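PDB 4MJK: CRISPR protein from Archaeoglobus fulgidus, which is probably a Cas5-family subunit of a type I-A CRISPR interference (Cascade) complex, expected to help bind CRISPR RNA. Local coordinates for residues T24-Y30 with E197-L202; Y30-F36 with I69-A73; D171-D177 with P240-V246; S179-E183 with K223-R229. One frame throughout, in Å; residues are numbered along the deposited sequence.

Interaction 1 of 4, residues T24-Y30 with E197-L202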
# COMPACT_ATOMS: atom_id res chain seq x y z
N THR A 24 -6.42 14.65 -17.06
CA THR A 24 -5.70 14.56 -15.80
C THR A 24 -4.20 14.23 -15.93
O THR A 24 -3.76 13.69 -16.94
CB THR A 24 -6.31 13.45 -14.95
OG1 THR A 24 -6.20 12.20 -15.65
CG2 THR A 24 -7.79 13.73 -14.66
N SER A 25 -3.43 14.51 -14.88
CA SER A 25 -2.06 14.00 -14.81
C SER A 25 -2.11 12.48 -14.98
O SER A 25 -3.13 11.86 -14.67
CB SER A 25 -1.38 14.37 -13.48
OG SER A 25 -1.31 15.79 -13.32
N PRO A 26 -1.02 11.87 -15.48
CA PRO A 26 -1.01 10.42 -15.73
C PRO A 26 -0.77 9.58 -14.48
O PRO A 26 -0.87 8.35 -14.52
CB PRO A 26 0.13 10.24 -16.74
CG PRO A 26 1.05 11.38 -16.46
CD PRO A 26 0.18 12.54 -16.02
N SER A 27 -0.41 10.25 -13.38
CA SER A 27 -0.32 9.63 -12.06
C SER A 27 -0.60 10.72 -11.02
O SER A 27 -0.61 11.91 -11.34
CB SER A 27 1.06 9.02 -11.84
OG SER A 27 2.06 10.02 -11.95
N PHE A 28 -0.86 10.32 -9.78
CA PHE A 28 -1.34 11.27 -8.78
C PHE A 28 -0.54 11.17 -7.49
O PHE A 28 -0.43 10.09 -6.91
CB PHE A 28 -2.80 11.00 -8.42
CG PHE A 28 -3.78 11.28 -9.52
CD1 PHE A 28 -3.80 12.51 -10.16
CD2 PHE A 28 -4.70 10.31 -9.91
CE1 PHE A 28 -4.71 12.77 -11.18
CE2 PHE A 28 -5.61 10.56 -10.93
CZ PHE A 28 -5.62 11.79 -11.56
N TYR A 29 -0.01 12.29 -7.02
CA TYR A 29 0.52 12.32 -5.66
C TYR A 29 -0.63 12.17 -4.64
O TYR A 29 -0.48 11.49 -3.61
CB TYR A 29 1.29 13.62 -5.40
CG TYR A 29 2.62 13.73 -6.13
CD1 TYR A 29 3.76 13.10 -5.65
CD2 TYR A 29 2.73 14.50 -7.29
CE1 TYR A 29 4.98 13.21 -6.30
CE2 TYR A 29 3.96 14.63 -7.95
CZ TYR A 29 5.07 13.98 -7.45
OH TYR A 29 6.28 14.09 -8.09
N TYR A 30 -1.78 12.78 -4.94
CA TYR A 30 -2.91 12.76 -3.99
C TYR A 30 -4.22 12.34 -4.63
O TYR A 30 -4.41 12.48 -5.82
CB TYR A 30 -3.11 14.14 -3.36
CG TYR A 30 -2.00 14.55 -2.45
CD1 TYR A 30 -1.89 14.00 -1.18
CD2 TYR A 30 -1.06 15.50 -2.86
CE1 TYR A 30 -0.86 14.36 -0.34
CE2 TYR A 30 -0.03 15.87 -2.02
CZ TYR A 30 0.06 15.30 -0.75
OH TYR A 30 1.08 15.66 0.12
N GLU A 197 4.50 20.67 -5.52
CA GLU A 197 4.44 20.09 -6.85
C GLU A 197 3.25 20.66 -7.63
O GLU A 197 2.54 21.53 -7.13
CB GLU A 197 4.36 18.57 -6.74
CG GLU A 197 5.71 17.90 -6.93
CD GLU A 197 6.08 17.75 -8.39
OE1 GLU A 197 7.11 17.10 -8.68
OE2 GLU A 197 5.34 18.29 -9.26
N PHE A 198 3.07 20.18 -8.86
CA PHE A 198 1.96 20.54 -9.73
C PHE A 198 1.18 19.26 -10.03
O PHE A 198 1.78 18.19 -10.22
CB PHE A 198 2.45 21.08 -11.08
CG PHE A 198 3.17 22.41 -11.01
CD1 PHE A 198 2.51 23.58 -11.35
CD2 PHE A 198 4.50 22.47 -10.60
CE1 PHE A 198 3.17 24.80 -11.29
CE2 PHE A 198 5.16 23.69 -10.54
CZ PHE A 198 4.50 24.85 -10.89
N GLU A 199 -0.13 19.36 -10.15
CA GLU A 199 -0.91 18.19 -10.50
C GLU A 199 -2.20 18.65 -11.17
O GLU A 199 -2.80 19.63 -10.75
CB GLU A 199 -1.20 17.36 -9.24
CG GLU A 199 -1.86 16.01 -9.49
CD GLU A 199 -1.31 14.94 -8.55
OE1 GLU A 199 -0.22 14.40 -8.86
OE2 GLU A 199 -1.94 14.68 -7.50
N VAL A 200 -2.61 17.96 -12.24
CA VAL A 200 -3.82 18.35 -12.96
C VAL A 200 -4.95 17.38 -12.67
O VAL A 200 -4.79 16.17 -12.86
CB VAL A 200 -3.60 18.42 -14.49
CG1 VAL A 200 -4.91 18.80 -15.20
CG2 VAL A 200 -2.48 19.40 -14.81
N TYR A 201 -6.09 17.92 -12.23
CA TYR A 201 -7.25 17.11 -11.82
C TYR A 201 -8.48 17.48 -12.64
O TYR A 201 -8.52 18.54 -13.26
CB TYR A 201 -7.61 17.40 -10.36
CG TYR A 201 -6.52 17.14 -9.33
CD1 TYR A 201 -5.97 18.18 -8.58
CD2 TYR A 201 -6.04 15.85 -9.11
CE1 TYR A 201 -4.98 17.94 -7.65
CE2 TYR A 201 -5.04 15.60 -8.18
CZ TYR A 201 -4.52 16.65 -7.45
OH TYR A 201 -3.52 16.42 -6.51
N LEU A 202 -9.50 16.62 -12.62
CA LEU A 202 -10.84 17.04 -13.01
C LEU A 202 -11.33 18.19 -12.11
O LEU A 202 -11.14 18.18 -10.88
CB LEU A 202 -11.82 15.86 -12.98
CG LEU A 202 -11.52 14.68 -13.92
CD1 LEU A 202 -12.50 13.53 -13.74
CD2 LEU A 202 -11.49 15.14 -15.39

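Interaction 2 of 4, residues Y30-F36 with I69-A73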
# COMPACT_ATOMS: atom_id res chain seq x y z
N TYR A 30 -1.78 12.78 -4.94
CA TYR A 30 -2.91 12.76 -3.99
C TYR A 30 -4.22 12.34 -4.63
O TYR A 30 -4.41 12.48 -5.82
CB TYR A 30 -3.11 14.14 -3.36
CG TYR A 30 -2.00 14.55 -2.45
CD1 TYR A 30 -1.89 14.00 -1.18
CD2 TYR A 30 -1.06 15.50 -2.86
CE1 TYR A 30 -0.86 14.36 -0.34
CE2 TYR A 30 -0.03 15.87 -2.02
CZ TYR A 30 0.06 15.30 -0.75
OH TYR A 30 1.08 15.66 0.12
N PRO A 31 -5.18 11.87 -3.80
CA PRO A 31 -6.50 11.59 -4.36
C PRO A 31 -7.08 12.86 -4.98
O PRO A 31 -7.07 13.91 -4.33
CB PRO A 31 -7.33 11.20 -3.13
CG PRO A 31 -6.32 10.70 -2.15
CD PRO A 31 -5.12 11.60 -2.36
N PRO A 32 -7.57 12.77 -6.22
CA PRO A 32 -8.19 13.95 -6.85
C PRO A 32 -9.38 14.48 -6.06
O PRO A 32 -10.05 13.72 -5.36
CB PRO A 32 -8.65 13.42 -8.22
CG PRO A 32 -7.69 12.26 -8.50
CD PRO A 32 -7.48 11.62 -7.15
N PRO A 33 -9.62 15.79 -6.14
CA PRO A 33 -10.75 16.37 -5.40
C PRO A 33 -12.12 15.83 -5.85
O PRO A 33 -13.01 15.73 -5.01
CB PRO A 33 -10.62 17.89 -5.65
CG PRO A 33 -9.76 18.02 -6.86
CD PRO A 33 -8.82 16.82 -6.82
N THR A 34 -12.30 15.47 -7.12
CA THR A 34 -13.58 14.85 -7.48
C THR A 34 -13.70 13.45 -6.88
O THR A 34 -14.81 12.96 -6.66
CB THR A 34 -13.83 14.78 -8.99
OG1 THR A 34 -12.71 14.17 -9.65
CG2 THR A 34 -14.04 16.19 -9.56
N THR A 35 -12.56 12.82 -6.62
CA THR A 35 -12.55 11.50 -5.98
C THR A 35 -13.01 11.61 -4.52
O THR A 35 -13.82 10.81 -4.05
CB THR A 35 -11.18 10.81 -6.11
OG1 THR A 35 -10.88 10.62 -7.50
CG2 THR A 35 -11.18 9.44 -5.43
N PHE A 36 -12.49 12.61 -3.82
CA PHE A 36 -12.91 12.89 -2.46
C PHE A 36 -14.39 13.25 -2.43
O PHE A 36 -15.13 12.77 -1.57
CB PHE A 36 -12.10 14.04 -1.85
CG PHE A 36 -12.44 14.29 -0.42
CD1 PHE A 36 -11.77 13.62 0.60
CD2 PHE A 36 -13.47 15.15 -0.08
CE1 PHE A 36 -12.09 13.84 1.92
CE2 PHE A 36 -13.80 15.37 1.25
CZ PHE A 36 -13.12 14.71 2.25
N ILE A 69 -11.71 23.49 -2.07
CA ILE A 69 -11.29 22.20 -1.57
C ILE A 69 -9.78 22.11 -1.67
O ILE A 69 -9.22 22.21 -2.76
CB ILE A 69 -11.95 21.02 -2.30
CG1 ILE A 69 -11.38 19.69 -1.78
CG2 ILE A 69 -11.75 21.13 -3.81
CD1 ILE A 69 -12.16 18.45 -2.26
N GLY A 70 -9.14 21.97 -0.52
CA GLY A 70 -7.69 21.86 -0.43
C GLY A 70 -7.34 20.77 0.57
O GLY A 70 -8.19 20.33 1.34
N TRP A 71 -6.08 20.33 0.56
CA TRP A 71 -5.68 19.24 1.43
C TRP A 71 -4.18 19.32 1.66
O TRP A 71 -3.46 19.98 0.91
CB TRP A 71 -6.03 17.88 0.81
CG TRP A 71 -5.43 17.69 -0.56
CD1 TRP A 71 -4.25 17.07 -0.87
CD2 TRP A 71 -5.96 18.17 -1.80
NE1 TRP A 71 -4.02 17.12 -2.22
CE2 TRP A 71 -5.06 17.80 -2.82
CE3 TRP A 71 -7.12 18.88 -2.15
CZ2 TRP A 71 -5.28 18.09 -4.16
CZ3 TRP A 71 -7.34 19.17 -3.49
CH2 TRP A 71 -6.42 18.78 -4.47
N LYS A 72 -3.73 18.66 2.72
CA LYS A 72 -2.32 18.57 3.04
C LYS A 72 -2.05 17.30 3.85
O LYS A 72 -2.91 16.83 4.59
CB LYS A 72 -1.85 19.80 3.83
CG LYS A 72 -2.47 19.90 5.20
CD LYS A 72 -2.14 21.23 5.86
CE LYS A 72 -2.84 21.34 7.22
NZ LYS A 72 -2.57 22.65 7.93
N ALA A 73 -0.84 16.77 3.69
CA ALA A 73 -0.42 15.59 4.44
C ALA A 73 -0.13 16.06 5.85
O ALA A 73 0.33 17.17 6.03
CB ALA A 73 0.84 14.98 3.81

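Interaction 3 of 4, residues D171-D177 with P240-V246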
# COMPACT_ATOMS: atom_id res chain seq x y z
N ASP A 171 -8.94 38.34 0.52
CA ASP A 171 -8.11 38.31 -0.68
C ASP A 171 -6.79 39.03 -0.44
O ASP A 171 -6.50 39.44 0.69
CB ASP A 171 -8.86 38.83 -1.92
CG ASP A 171 -9.30 40.28 -1.78
OD1 ASP A 171 -8.68 41.02 -0.99
OD2 ASP A 171 -10.27 40.67 -2.47
N GLY A 172 -5.96 39.17 -1.47
CA GLY A 172 -4.64 39.73 -1.27
C GLY A 172 -3.61 38.68 -0.89
O GLY A 172 -3.72 37.51 -1.30
N LEU A 173 -2.61 39.07 -0.11
CA LEU A 173 -1.52 38.18 0.23
C LEU A 173 -1.84 37.34 1.48
O LEU A 173 -2.21 37.87 2.52
CB LEU A 173 -0.23 38.97 0.42
CG LEU A 173 1.03 38.12 0.61
CD1 LEU A 173 1.43 37.42 -0.70
CD2 LEU A 173 2.15 38.99 1.11
N ILE A 174 -1.70 36.03 1.36
CA ILE A 174 -2.01 35.12 2.45
C ILE A 174 -0.93 34.05 2.51
O ILE A 174 -0.20 33.86 1.55
CB ILE A 174 -3.41 34.44 2.29
CG1 ILE A 174 -3.53 33.73 0.94
CG2 ILE A 174 -4.54 35.44 2.42
CD1 ILE A 174 -3.16 32.26 0.98
N SER A 175 -0.83 33.36 3.64
CA SER A 175 0.02 32.17 3.68
C SER A 175 -0.88 30.94 3.78
O SER A 175 -1.94 30.99 4.39
CB SER A 175 0.99 32.23 4.86
OG SER A 175 0.26 32.30 6.07
N THR A 176 -0.47 29.84 3.15
CA THR A 176 -1.28 28.61 3.16
C THR A 176 -0.37 27.41 3.18
O THR A 176 0.74 27.45 2.64
CB THR A 176 -2.28 28.52 1.96
OG1 THR A 176 -3.12 27.36 2.12
CG2 THR A 176 -1.55 28.43 0.62
N ASP A 177 -0.81 26.35 3.85
CA ASP A 177 -0.12 25.08 3.78
C ASP A 177 -1.04 24.01 3.18
O ASP A 177 -0.76 22.82 3.26
CB ASP A 177 0.47 24.66 5.14
CG ASP A 177 -0.55 24.61 6.25
OD1 ASP A 177 -1.75 24.60 5.97
OD2 ASP A 177 -0.15 24.56 7.43
N PRO A 240 5.00 21.92 4.43
CA PRO A 240 5.20 22.86 3.32
C PRO A 240 4.30 24.09 3.46
O PRO A 240 3.14 23.97 3.84
CB PRO A 240 4.82 22.03 2.10
CG PRO A 240 5.19 20.62 2.50
CD PRO A 240 4.78 20.54 3.95
N GLU A 241 4.85 25.26 3.17
CA GLU A 241 4.10 26.49 3.32
C GLU A 241 4.50 27.47 2.21
O GLU A 241 5.66 27.51 1.81
CB GLU A 241 4.40 27.12 4.68
CG GLU A 241 3.50 28.28 5.04
CD GLU A 241 3.75 28.78 6.46
OE1 GLU A 241 4.64 28.22 7.15
OE2 GLU A 241 3.06 29.73 6.89
N CYS A 242 3.53 28.24 1.71
CA CYS A 242 3.87 29.29 0.77
C CYS A 242 3.04 30.56 0.95
O CYS A 242 1.96 30.55 1.56
CB CYS A 242 3.77 28.79 -0.66
SG CYS A 242 2.13 28.33 -1.07
N LEU A 243 3.58 31.65 0.41
CA LEU A 243 2.87 32.92 0.34
C LEU A 243 2.19 33.04 -1.01
O LEU A 243 2.81 32.85 -2.06
CB LEU A 243 3.85 34.07 0.53
CG LEU A 243 4.54 34.12 1.89
CD1 LEU A 243 5.72 35.09 1.87
CD2 LEU A 243 3.53 34.51 2.97
N VAL A 244 0.90 33.33 -0.99
CA VAL A 244 0.14 33.35 -2.23
C VAL A 244 -0.67 34.63 -2.32
O VAL A 244 -1.29 35.05 -1.33
CB VAL A 244 -0.80 32.14 -2.32
CG1 VAL A 244 -1.55 32.15 -3.63
CG2 VAL A 244 -0.01 30.83 -2.20
N GLU A 245 -0.65 35.25 -3.49
CA GLU A 245 -1.47 36.43 -3.75
C GLU A 245 -2.75 35.98 -4.44
O GLU A 245 -2.71 35.26 -5.44
CB GLU A 245 -0.72 37.41 -4.64
CG GLU A 245 -0.98 38.87 -4.35
CD GLU A 245 0.16 39.75 -4.85
OE1 GLU A 245 0.48 39.67 -6.07
OE2 GLU A 245 0.76 40.50 -4.04
N VAL A 246 -3.89 36.40 -3.90
CA VAL A 246 -5.17 35.90 -4.40
C VAL A 246 -6.12 37.03 -4.78
O VAL A 246 -6.41 37.92 -3.98
CB VAL A 246 -5.84 34.99 -3.33
CG1 VAL A 246 -7.15 34.41 -3.85
CG2 VAL A 246 -4.88 33.86 -2.93
O HOH W 1 1.53 21.55 3.79

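Interaction 4 of 4, residues S179-E183 with K223-R229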
# COMPACT_ATOMS: atom_id res chain seq x y z
N SER A 179 -3.08 22.62 -0.43
CA SER A 179 -3.09 22.67 -1.88
C SER A 179 -4.03 23.78 -2.35
O SER A 179 -4.95 24.18 -1.63
CB SER A 179 -3.53 21.31 -2.46
OG SER A 179 -4.91 21.06 -2.16
N PHE A 180 -3.81 24.28 -3.56
CA PHE A 180 -4.68 25.31 -4.10
C PHE A 180 -4.69 25.30 -5.61
O PHE A 180 -3.72 24.92 -6.25
CB PHE A 180 -4.25 26.69 -3.60
CG PHE A 180 -2.81 27.02 -3.89
CD1 PHE A 180 -1.80 26.66 -2.99
CD2 PHE A 180 -2.46 27.71 -5.05
CE1 PHE A 180 -0.48 26.97 -3.24
CE2 PHE A 180 -1.13 28.03 -5.31
CZ PHE A 180 -0.15 27.66 -4.41
N PRO A 181 -5.80 25.75 -6.21
CA PRO A 181 -5.84 25.82 -7.67
C PRO A 181 -4.91 26.93 -8.16
O PRO A 181 -4.86 28.03 -7.60
CB PRO A 181 -7.31 26.14 -7.97
CG PRO A 181 -7.81 26.82 -6.74
CD PRO A 181 -7.03 26.28 -5.57
N ALA A 182 -4.14 26.63 -9.20
CA ALA A 182 -3.15 27.58 -9.70
C ALA A 182 -3.61 28.13 -11.05
O ALA A 182 -3.08 27.75 -12.09
CB ALA A 182 -1.79 26.88 -9.84
N GLU A 183 -4.60 29.00 -11.04
CA GLU A 183 -5.09 29.58 -12.28
C GLU A 183 -4.93 31.10 -12.21
O GLU A 183 -4.54 31.63 -11.18
CB GLU A 183 -6.56 29.20 -12.51
CG GLU A 183 -6.82 27.69 -12.55
CD GLU A 183 -6.25 27.00 -13.79
OE1 GLU A 183 -5.77 27.70 -14.72
OE2 GLU A 183 -6.28 25.74 -13.83
N LYS A 223 -14.40 24.89 -16.70
CA LYS A 223 -13.45 24.15 -17.52
C LYS A 223 -13.41 22.73 -16.99
O LYS A 223 -13.89 22.47 -15.89
CB LYS A 223 -12.07 24.80 -17.48
CG LYS A 223 -11.57 25.12 -16.09
CD LYS A 223 -10.69 26.35 -16.11
CE LYS A 223 -9.44 26.16 -15.25
NZ LYS A 223 -8.40 25.35 -15.95
N LYS A 224 -12.88 21.80 -17.79
CA LYS A 224 -12.94 20.38 -17.42
C LYS A 224 -11.84 19.98 -16.45
O LYS A 224 -12.05 19.14 -15.58
CB LYS A 224 -12.92 19.48 -18.66
CG LYS A 224 -13.91 19.88 -19.76
CD LYS A 224 -15.13 20.62 -19.21
CE LYS A 224 -15.98 19.75 -18.29
NZ LYS A 224 -16.96 20.58 -17.53
N ALA A 225 -10.66 20.58 -16.61
CA ALA A 225 -9.50 20.27 -15.77
C ALA A 225 -8.98 21.51 -15.04
O ALA A 225 -9.13 22.63 -15.53
CB ALA A 225 -8.40 19.68 -16.61
N VAL A 226 -8.34 21.32 -13.89
CA VAL A 226 -7.78 22.42 -13.13
C VAL A 226 -6.35 22.07 -12.67
O VAL A 226 -6.08 20.94 -12.28
CB VAL A 226 -8.66 22.75 -11.89
CG1 VAL A 226 -8.81 21.52 -10.99
CG2 VAL A 226 -8.07 23.89 -11.10
N LEU A 227 -5.46 23.05 -12.74
CA LEU A 227 -4.09 22.88 -12.27
C LEU A 227 -4.02 23.26 -10.79
O LEU A 227 -4.49 24.32 -10.41
CB LEU A 227 -3.17 23.80 -13.08
CG LEU A 227 -1.71 23.81 -12.63
CD1 LEU A 227 -1.05 22.46 -12.83
CD2 LEU A 227 -0.93 24.92 -13.34
N TYR A 228 -3.45 22.37 -9.96
CA TYR A 228 -3.27 22.65 -8.53
C TYR A 228 -1.80 22.66 -8.17
O TYR A 228 -1.01 21.91 -8.76
CB TYR A 228 -3.91 21.54 -7.67
CG TYR A 228 -5.28 21.86 -7.12
CD1 TYR A 228 -6.36 22.02 -7.96
CD2 TYR A 228 -5.49 21.97 -5.74
CE1 TYR A 228 -7.63 22.30 -7.45
CE2 TYR A 228 -6.75 22.24 -5.23
CZ TYR A 228 -7.81 22.41 -6.09
OH TYR A 228 -9.08 22.69 -5.59
N ARG A 229 -1.44 23.47 -7.18
CA ARG A 229 -0.16 23.30 -6.50
C ARG A 229 -0.47 22.45 -5.27
O ARG A 229 -1.50 22.64 -4.64
CB ARG A 229 0.44 24.65 -6.10
CG ARG A 229 0.76 25.56 -7.27
CD ARG A 229 1.74 24.94 -8.28
NE ARG A 229 3.06 24.61 -7.73
CZ ARG A 229 4.13 25.41 -7.78
NH1 ARG A 229 4.03 26.62 -8.34
NH2 ARG A 229 5.29 25.02 -7.28

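Interaction 1 of 4, residues T24-Y30 with E197-L202
Ser25 and Val200 join the irregular segment 24-30 to strand 197-202 through two bonds: Ser25 N donates to Val200 O, and Val200 N returns a nearly straight bond of 2.8 Å to Ser25 OG. The serine hydroxyl thus stands in for a backbone carbonyl; with OG anti to the carbonyl carbon (chi1 -61°) it faces the strand. Farther along, the carboxylate of Glu199 takes over. Its OE1 accepts from Tyr29 N at 2.8 Å and its OE2 from Tyr30 N at 3.2 Å, each through the syn lone pair, while the hydroxyl of Tyr201 donates to OE2 from the anti side. In this Cas5-family chain, 197-202 belongs to strand 196-202, outermost within the chain in a three-stranded antiparallel sheet, and the loop leading to helix 33-46 runs along its edge. A glutamine in place of Glu199 would probably leave Tyr29 N or Tyr30 N facing an amide NH2 instead of an acceptor, loosening the hold on this part of the loop. Phe28 suits the inner side of the loop: its ring edge meets Glu199 CD, and the ring lies roughly parallel to that of Tyr201 but slid aside, centroids 5.8 Å apart. Tyr29 crosses Glu197 at about a right angle, with CE2 3.8 Å from Glu197 CG.

Interaction 2 of 4, residues Y30-F36 with I69-A73
Trp71 turns the edge of its indole toward the face of Tyr30 in an offset edge-to-face pair, the five-membered ring lying 4.8 Å from the tyrosine ring between centroids and the planes meeting at 67°. The pyrrole side does the touching: Trp71 NE1 comes to 3.3 Å from Tyr30 CG, and CD1 stands over the same ring toward its rim. Trp71 CG sits between the backbone N and the carbonyl carbon (chi1 57°), a torsion that carries the indole off strand 69-73 toward the proline-rich turn. The six-membered end of the indole reaches that turn, with Trp71 CH2 3.9 Å from Pro33 CD. Pro33 begins helix 33-46, where its lack of an N-H costs no helical bond, and Pro32 is the N-cap residue whose O accepts from Phe36 N. Ile69 extends CD1 to 3.8 Å from Pro33 CB and, more loosely, to Phe36 CD2. The contact seats the helix start on strand 66-73, outermost within this chain in the six-stranded sheet, near the chain centre. Tyr30 OH passes Ala73 CB and bonds to Pro231 O. No hydrogen bond links the segments, so apolar packing and the edge-to-face ring pair carry the contact, and the flat, rigid surfaces probably limit how either side can shift.

Interaction 3 of 4, residues D171-D177 with P240-V246
Gly172, Ile174 and Thr176 pair with Val246, Val244 and Cys242 in an antiparallel beta ladder, each couple exchanging two backbone hydrogen bonds; Val244 N to Ile174 O is nearly straight at 2.8 Å. Between them Leu173 with Glu245 and Ser175 with Leu243 form non-hydrogen-bonded pairs, their side chains on the opposite face. Gly172 adopts a positive phi of 88°, where a CB would jam against the preceding carbonyl oxygen. The face carrying Ile174, Val244 and Val246 is largely apolar. Ile174 and Val244 lie side by side, Ile174 CD1 4.1 Å from Val244 CB. Ile174 CG1, set between the backbone N and the carbonyl carbon (chi1 55°), thereby approaches Val246 CG2. Cutting Ile174 back to an alanine is likely to open a gap beside both valines and lose the contacts with Val259 and Ile261. Those partners belong to strand 258-263, outermost within this chain in the six-stranded sheet, against which this face packs. Thr176 puts CG2 4.0 Å from Val244 CG2 and sends OG1 to Val259 O. Glu241, Leu243 and Glu245 also bond through the backbone to strand 186-193, making 241-246 the central strand of three. Where the ladder ends, Asp177 salt-bridges to Lys72, and a water donates to both Asp177 O, at 2.7 Å, and Pro240 O.

Interaction 4 of 4, residues S179-E183 with K223-R229
Phe180 and Arg229 lie side by side and point the same way, with the aliphatic start of the arginine laid over one face of the phenyl ring. Arg229 CB is 3.8 Å from the ring centroid, a CH-pi contact; beyond CG the chain bends away, taking NE to Glu197 O and NH2 to Trp196 O. A long side chain suits this place because its methylenes cover the ring while its charged end leaves it. On the other face of the strand pair, the Tyr228 ring is covered by the Phe180-Pro181 peptide: Pro181 N sits over its centre, and Pro181 CD makes a second CH-pi contact, while Tyr228 OH bonds to Ile69 O. Between these two layers runs a short antiparallel pairing of strands 180-181 and 225-229, in which Phe180 and Arg229 exchange two backbone bonds and Ala182 N gives Leu227 O a straight one of 2.6 Å. Strand 180-181 is outermost, within this chain, in a three-stranded sheet. Past it, Glu183 bends at chi2 (-70°) so that OE2 accepts from Leu227 N at 3.0 Å, extending the pairing by a side chain. Lys223 NZ salt-bridges to the same oxygen through a weak bond and also donates to Ala225 O, so the lysine probably offsets the negative charge that Glu183 brings to the strand.

Interactions 1 and 4 hold the two outer sides of one three-stranded sheet: strand 196-202, gripped by the 24-30 loop, and strand 180-181 both flank strand 225-231. Interaction 2 is the buried one, near the chain centre, and relies on rings and prolines; it shares Tyr30 with interaction 1, while Trp71 meets Tyr201 and Tyr228 from interactions 1 and 4. Interaction 3 lies farthest out, about 17 Å between its centre and that of the chain, and is mostly backbone ladder. Phe180 joins it to interaction 4 through Cys242 and Val244, and the Lys72-Asp177 salt bridge joins it to interaction 2. Interactions 1, 3 and 4 are all partly buried; in 1 and 4, unlike 3, a carboxylate accepts backbone N-H groups across the contact.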